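Local coordinates for putative alpha/beta hydrolase FOLD protein (Candidatus Nitrososphaera gargensis, PDB 5A62) that probably acts as a carboxylesterase of the alpha/beta hydrolase family, using water to cleave ester bonds, at residues P7-S12 with E57-H62; V27-I32 with D79-L84; T64-G67 with A71-M74. All coordinates share one frame; numbering follows the deposited sequence.

Interaction 1 (P7-S12 with E57-H62); sequences PSNSVS and ELRGHH
V11 and R59 meet where the loop between strands 3-5 and 12-18 of the alpha/beta hydrolase fold faces the loop that follows strand 52-56. In the second loop, E57 turns its carboxylate to R63 in a salt bridge. L58 then starts a type II beta turn, closed by H61 N on L58 O at 3.0 Å. R59, at its first corner, sends an extended chain to the other segment. Set anti to its own carbonyl carbon, V11 CG2 sits over the centre of one guanidinium face, 3.7 Å from R59 CZ, and the two side chains cross at about a right angle. The charge has its strongest partner outside, D80, which takes R59 NE. Beside it the N9 amide, its plane turned 61° from the guanidinium, shares a water: R59 NH2 donates to it at 3.2 Å and N9 ND2 does so weakly. An Asx turn steadies that amide, V11 N giving its hydrogen to N9 OD1 at 2.9 Å. G60, the second corner, takes positive phi (76°), which favours glycine. H61 ND1 reaches back to R59 O at 2.9 Å, standing above the carbonyl plane while the oxygen lies in the plane of the imidazole ring.

Interaction 2 (V27-I32 with D79-L84); sequences VLIHPI and DDLRRL. With ACT (acetate ion), chain B.
With CG of L81 anti to the backbone N (chi1 177°) and chi2 at 56°, the leucine fork from helix 74-87 opens over the strand end 27-29, one methyl for each of two residues. I29 reaches it through an extended chain, chi2 -172°, that carries CD1 outward. There I29 CD1 touches L81 CD2 at 3.9 Å. V27 CG1 approaches the other branch more loosely, 4.2 Å from L81 CD1. The contact is wholly apolar and rests on these three buried residues, alternate positions 27 and 29 of the strand facing the helix.

Past the strand, H30 and the I32 amide make the polar contacts. H30 ND1 donates to P31 O at 2.8 Å, the oxygen lying in the imidazole plane. I32 N points at an acetate, probably from the crystallisation liquor, and gives OXT a nearly straight bond of 2.9 Å. I100 N donates to the same ion. Two backbone N-H groups, one after this strand and one at the start of helix 100-111, are consistent with the oxyanion hole of this family.

Strand 25-29 runs parallel between strands 52-56 and 93-98 in the central sheet. Y56 touches both I29 and L81, while I104 of helix 100-111 packs on the same two residues and Y108 adds to L81, so L81 lies where helix 74-87 meets strand 52-56 and helix 100-111.

Interaction 3 (T64-G67 with A71-M74); sequences TNMG and AYTM
M66 and A71 bring their CA atoms no nearer than 8.4 Å, and neither segment is regular, so two arms of one loop meet through side chains instead of backbone bonds. M66 starts with CG anti to the carbonyl carbon and then bends at both chi2 and chi3 (-67° and -69°), which curls its terminal methyl back to the other arm. There M66 CE lies at the edge of the Y72 ring, near its plane, 4.1 Å from Y72 CE2. The same methyl comes loosely near the backbone of the other arm, with M66 CE 4.5 Å from A71 N. Y72 has chi1 at 56°, placing CG between its backbone N and carbonyl carbon and swinging the ring toward the first arm.

T64, N65 and T73 are tied by polar bonds to other parts of the chain. N65 donates to S10 O through ND2, and T64 OG1 bonds to Y14 N. At the N-cap of helix 74-87, D76 OD2 accepts from T73 N. G67 takes a positive phi, with backbone angles that by themselves call for glycine.

A190 of helix 185-194 packs on both M66 and Y72, and A191 and A194 continue along the ring, while R59, earlier in the same loop, touches both side chains. On the second subunit, G70 and F138 pack against A71 and T73, and M74 touches I100, I104 and M107 of helix 100-111.

The salt bridge between R59 and D80, with NE 2.8 Å from OD2, joins interaction 1 to segment 79-84 of interaction 2; H30 NE2, 3.0 Å from L58 N in a probable hydrogen bond, ties the strand side of interaction 2 to the same turn. The centres of interactions 1 and 2 are about 11 Å apart, against about 6 Å for interactions 1 and 3, where N65 OD1 lies 2.7 Å from S12 N and T64 OG1 2.8 Å from E57 O. Interactions 2 and 3 do not touch, their nearest atoms being about 5 Å apart. The acetate marks the probable active-site end of 27-32, whereas interactions 1 and 3 both reach the second subunit.

Interaction 1 (P7-S12 with E57-H62)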
# COMPACT_ATOMS: atom_id res chain seq x y z
N PRO A 7 3.88 -14.65 17.52
CA PRO A 7 3.33 -13.95 18.66
C PRO A 7 3.37 -12.45 18.47
O PRO A 7 2.55 -11.74 19.06
CB PRO A 7 4.20 -14.39 19.83
CG PRO A 7 5.43 -14.91 19.21
CD PRO A 7 5.17 -15.29 17.77
N SER A 8 4.21 -11.94 17.64
CA SER A 8 4.34 -10.47 17.54
C SER A 8 3.41 -9.80 16.53
O SER A 8 3.06 -8.63 16.73
CB SER A 8 5.75 -10.08 17.26
OG SER A 8 6.28 -10.81 16.20
N ASN A 9 3.04 -10.49 15.45
CA ASN A 9 2.13 -9.89 14.48
C ASN A 9 0.84 -10.72 14.28
O ASN A 9 -0.07 -10.30 13.58
CB ASN A 9 2.84 -9.62 13.17
CG ASN A 9 3.28 -10.89 12.46
OD1 ASN A 9 2.69 -11.92 12.60
ND2 ASN A 9 4.32 -10.79 11.68
N SER A 10 0.69 -11.83 15.01
CA SER A 10 -0.46 -12.71 14.99
C SER A 10 -0.79 -13.33 13.64
O SER A 10 -1.81 -13.97 13.53
CB SER A 10 -1.68 -12.04 15.58
OG SER A 10 -1.37 -11.52 16.89
N VAL A 11 0.09 -13.24 12.69
CA VAL A 11 -0.08 -13.98 11.44
C VAL A 11 0.15 -15.44 11.68
O VAL A 11 1.22 -15.81 12.21
CB VAL A 11 0.86 -13.45 10.35
CG1 VAL A 11 0.72 -14.23 9.05
CG2 VAL A 11 0.56 -11.94 10.03
N SER A 12 -0.77 -16.27 11.29
CA SER A 12 -0.61 -17.74 11.36
C SER A 12 -0.56 -18.28 9.94
O SER A 12 -1.57 -18.43 9.27
CB SER A 12 -1.72 -18.32 12.12
OG SER A 12 -1.53 -19.67 12.31
N GLU A 57 0.80 -20.45 2.28
CA GLU A 57 -0.22 -19.53 1.90
C GLU A 57 0.09 -18.16 2.45
O GLU A 57 0.33 -17.96 3.62
CB GLU A 57 -1.60 -20.06 2.27
CG GLU A 57 -1.94 -21.27 1.40
CD GLU A 57 -3.11 -22.14 1.70
OE1 GLU A 57 -3.72 -22.04 2.76
OE2 GLU A 57 -3.42 -22.91 0.77
N LEU A 58 0.08 -17.18 1.53
CA LEU A 58 0.24 -15.78 1.84
C LEU A 58 -0.82 -15.23 2.76
O LEU A 58 -1.91 -15.75 2.84
CB LEU A 58 0.24 -14.96 0.56
CG LEU A 58 1.36 -15.27 -0.42
CD1 LEU A 58 1.15 -14.37 -1.66
CD2 LEU A 58 2.73 -15.15 0.14
N ARG A 59 -0.53 -14.11 3.42
CA ARG A 59 -1.49 -13.44 4.31
C ARG A 59 -2.83 -13.33 3.66
O ARG A 59 -2.95 -12.88 2.47
CB ARG A 59 -1.05 -12.03 4.68
CG ARG A 59 0.22 -12.03 5.50
CD ARG A 59 0.49 -10.68 6.05
NE ARG A 59 1.78 -10.66 6.74
CZ ARG A 59 2.16 -9.68 7.56
NH1 ARG A 59 1.33 -8.69 7.85
NH2 ARG A 59 3.38 -9.80 8.11
N GLY A 60 -3.86 -13.77 4.34
CA GLY A 60 -5.21 -13.57 3.88
C GLY A 60 -5.66 -14.46 2.74
O GLY A 60 -6.75 -14.25 2.12
N HIS A 61 -4.84 -15.46 2.37
CA HIS A 61 -5.15 -16.37 1.30
C HIS A 61 -5.41 -17.76 1.93
O HIS A 61 -4.60 -18.31 2.65
CB HIS A 61 -3.99 -16.47 0.33
CG HIS A 61 -3.87 -15.27 -0.55
ND1 HIS A 61 -3.62 -13.99 -0.10
CD2 HIS A 61 -4.04 -15.17 -1.88
CE1 HIS A 61 -3.63 -13.16 -1.14
NE2 HIS A 61 -3.89 -13.85 -2.23
N HIS A 62 -6.64 -18.26 1.70
CA HIS A 62 -7.08 -19.62 2.10
C HIS A 62 -6.90 -19.76 3.60
O HIS A 62 -7.59 -19.07 4.37
CB HIS A 62 -6.39 -20.67 1.24
CG HIS A 62 -6.94 -22.06 1.30
ND1 HIS A 62 -8.17 -22.41 1.80
CD2 HIS A 62 -6.34 -23.18 0.91
CE1 HIS A 62 -8.32 -23.74 1.67
NE2 HIS A 62 -7.24 -24.22 1.13
O HOH W 1 4.11 -7.82 10.45

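Interaction 2 (V27-I32 with D79-L84)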
# COMPACT_ATOMS: atom_id res chain seq x y z
N VAL A 27 10.85 -24.26 -2.56
CA VAL A 27 9.80 -23.48 -1.95
C VAL A 27 8.90 -22.91 -3.02
O VAL A 27 9.43 -22.24 -3.90
CB VAL A 27 10.42 -22.33 -1.12
CG1 VAL A 27 9.35 -21.49 -0.46
CG2 VAL A 27 11.42 -22.87 -0.09
N LEU A 28 7.63 -23.18 -2.91
CA LEU A 28 6.62 -22.77 -3.90
C LEU A 28 5.85 -21.61 -3.35
O LEU A 28 5.28 -21.70 -2.26
CB LEU A 28 5.65 -23.86 -4.33
CG LEU A 28 6.32 -25.18 -4.68
CD1 LEU A 28 5.27 -26.17 -5.10
CD2 LEU A 28 7.29 -25.05 -5.78
N ILE A 29 5.76 -20.51 -4.13
CA ILE A 29 5.04 -19.29 -3.69
C ILE A 29 4.01 -18.91 -4.72
O ILE A 29 4.34 -18.60 -5.86
CB ILE A 29 6.00 -18.15 -3.41
CG1 ILE A 29 7.23 -18.60 -2.60
CG2 ILE A 29 5.28 -17.05 -2.69
CD1 ILE A 29 8.12 -17.47 -2.14
N HIS A 30 2.75 -18.99 -4.32
CA HIS A 30 1.59 -18.76 -5.17
C HIS A 30 1.36 -17.27 -5.49
O HIS A 30 1.94 -16.39 -4.87
CB HIS A 30 0.34 -19.38 -4.52
CG HIS A 30 -0.10 -18.70 -3.27
ND1 HIS A 30 -0.78 -17.52 -3.29
CD2 HIS A 30 -0.04 -19.06 -1.94
CE1 HIS A 30 -1.10 -17.17 -2.05
NE2 HIS A 30 -0.64 -18.06 -1.22
N PRO A 31 0.48 -16.98 -6.47
CA PRO A 31 0.18 -15.61 -6.87
C PRO A 31 -0.92 -15.02 -6.02
O PRO A 31 -1.53 -15.66 -5.20
CB PRO A 31 -0.36 -15.79 -8.28
CG PRO A 31 -1.00 -17.07 -8.27
CD PRO A 31 -0.12 -17.93 -7.41
N ILE A 32 -1.17 -13.72 -6.19
CA ILE A 32 -2.36 -13.13 -5.60
C ILE A 32 -3.58 -13.90 -6.05
O ILE A 32 -3.73 -14.13 -7.26
CB ILE A 32 -2.49 -11.63 -5.94
CG1 ILE A 32 -1.32 -10.85 -5.31
CG2 ILE A 32 -3.83 -11.09 -5.48
CD1 ILE A 32 -1.33 -9.37 -5.65
N ASP A 79 9.58 -11.01 5.27
CA ASP A 79 9.81 -11.42 6.66
C ASP A 79 8.97 -12.65 7.00
O ASP A 79 9.48 -13.55 7.69
CB ASP A 79 9.52 -10.26 7.58
CG ASP A 79 10.47 -9.10 7.42
OD1 ASP A 79 11.53 -9.20 6.84
OD2 ASP A 79 10.09 -8.04 8.00
N ASP A 80 7.76 -12.77 6.51
CA ASP A 80 6.96 -13.98 6.76
C ASP A 80 7.66 -15.17 6.21
O ASP A 80 7.69 -16.26 6.83
CB ASP A 80 5.58 -13.88 6.05
CG ASP A 80 4.64 -12.82 6.64
OD1 ASP A 80 4.85 -12.36 7.80
OD2 ASP A 80 3.70 -12.46 5.87
N LEU A 81 8.22 -15.07 5.01
CA LEU A 81 8.95 -16.19 4.38
C LEU A 81 10.22 -16.50 5.15
O LEU A 81 10.54 -17.69 5.35
CB LEU A 81 9.31 -15.82 2.95
CG LEU A 81 10.12 -16.84 2.17
CD1 LEU A 81 9.47 -18.18 2.12
CD2 LEU A 81 10.41 -16.32 0.75
N ARG A 82 10.94 -15.47 5.55
CA ARG A 82 12.13 -15.70 6.36
C ARG A 82 11.82 -16.47 7.60
O ARG A 82 12.53 -17.46 7.91
CB ARG A 82 12.80 -14.38 6.70
CG ARG A 82 14.10 -14.57 7.45
CD ARG A 82 14.61 -13.24 8.02
NE ARG A 82 13.56 -12.37 8.64
CZ ARG A 82 13.08 -12.44 9.88
NH1 ARG A 82 13.51 -13.33 10.77
NH2 ARG A 82 12.11 -11.59 10.24
N ARG A 83 10.75 -16.12 8.26
CA ARG A 83 10.38 -16.81 9.51
C ARG A 83 10.03 -18.23 9.20
O ARG A 83 10.39 -19.16 9.96
CB ARG A 83 9.24 -16.09 10.22
CG ARG A 83 9.74 -14.77 10.82
CD ARG A 83 8.88 -14.16 11.89
NE ARG A 83 7.56 -14.02 11.35
CZ ARG A 83 7.11 -13.00 10.62
NH1 ARG A 83 7.82 -11.88 10.47
NH2 ARG A 83 5.85 -13.08 10.18
N LEU A 84 9.33 -18.51 8.11
CA LEU A 84 8.98 -19.89 7.78
C LEU A 84 10.23 -20.73 7.49
O LEU A 84 10.34 -21.86 7.94
CB LEU A 84 8.03 -19.92 6.56
CG LEU A 84 7.63 -21.30 6.07
CD1 LEU A 84 6.86 -22.09 7.12
CD2 LEU A 84 6.83 -21.16 4.79
C ACT B . 0.05 -11.09 -8.73
O ACT B . -1.08 -10.99 -9.28
OXT ACT B . 0.29 -12.06 -8.06
CH3 ACT B . 1.12 -9.98 -8.85

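Interaction 3 (T64-G67 with A71-M74)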
# COMPACT_ATOMS: atom_id res chain seq x y z
N THR A 64 -4.33 -19.03 5.65
CA THR A 64 -3.58 -18.00 6.36
C THR A 64 -4.41 -16.75 6.61
O THR A 64 -5.06 -16.27 5.71
CB THR A 64 -2.29 -17.66 5.60
OG1 THR A 64 -1.49 -18.85 5.48
CG2 THR A 64 -1.48 -16.57 6.30
N ASN A 65 -4.39 -16.27 7.81
CA ASN A 65 -5.05 -15.09 8.26
C ASN A 65 -4.29 -13.82 7.97
O ASN A 65 -3.32 -13.85 7.22
CB ASN A 65 -5.38 -15.21 9.73
CG ASN A 65 -4.15 -15.09 10.57
OD1 ASN A 65 -3.05 -15.27 10.12
ND2 ASN A 65 -4.34 -14.66 11.82
N MET A 66 -4.73 -12.67 8.51
CA MET A 66 -4.05 -11.43 8.37
C MET A 66 -3.26 -10.97 9.58
O MET A 66 -2.33 -10.17 9.43
CB MET A 66 -5.06 -10.34 7.97
CG MET A 66 -5.76 -10.54 6.64
SD MET A 66 -4.66 -10.40 5.24
CE MET A 66 -4.24 -8.63 5.23
N GLY A 67 -3.54 -11.48 10.76
CA GLY A 67 -2.88 -10.97 11.96
C GLY A 67 -3.52 -9.71 12.48
O GLY A 67 -4.69 -9.40 12.25
N ALA A 71 -3.04 -4.46 6.42
CA ALA A 71 -2.20 -3.85 5.38
C ALA A 71 -0.80 -4.18 5.69
O ALA A 71 -0.45 -4.32 6.87
CB ALA A 71 -2.36 -2.33 5.33
N TYR A 72 0.04 -4.19 4.66
CA TYR A 72 1.45 -4.51 4.87
C TYR A 72 2.22 -4.12 3.66
O TYR A 72 1.65 -3.75 2.61
CB TYR A 72 1.62 -5.99 5.13
CG TYR A 72 1.05 -6.92 4.09
CD1 TYR A 72 1.70 -7.08 2.88
CD2 TYR A 72 -0.21 -7.49 4.21
CE1 TYR A 72 1.19 -7.85 1.89
CE2 TYR A 72 -0.74 -8.30 3.21
CZ TYR A 72 -0.03 -8.48 2.03
OH TYR A 72 -0.51 -9.27 1.02
N THR A 73 3.53 -4.17 3.74
CA THR A 73 4.43 -3.90 2.61
C THR A 73 4.99 -5.20 2.13
O THR A 73 4.93 -6.26 2.79
CB THR A 73 5.58 -2.99 2.97
OG1 THR A 73 6.43 -3.66 3.94
CG2 THR A 73 5.07 -1.69 3.55
N MET A 74 5.60 -5.19 0.96
CA MET A 74 6.30 -6.36 0.50
C MET A 74 7.32 -6.85 1.50
O MET A 74 7.49 -8.07 1.65
CB MET A 74 7.03 -6.10 -0.83
CG MET A 74 6.19 -5.90 -2.08
SD MET A 74 4.92 -7.14 -2.35
CE MET A 74 5.94 -8.52 -2.54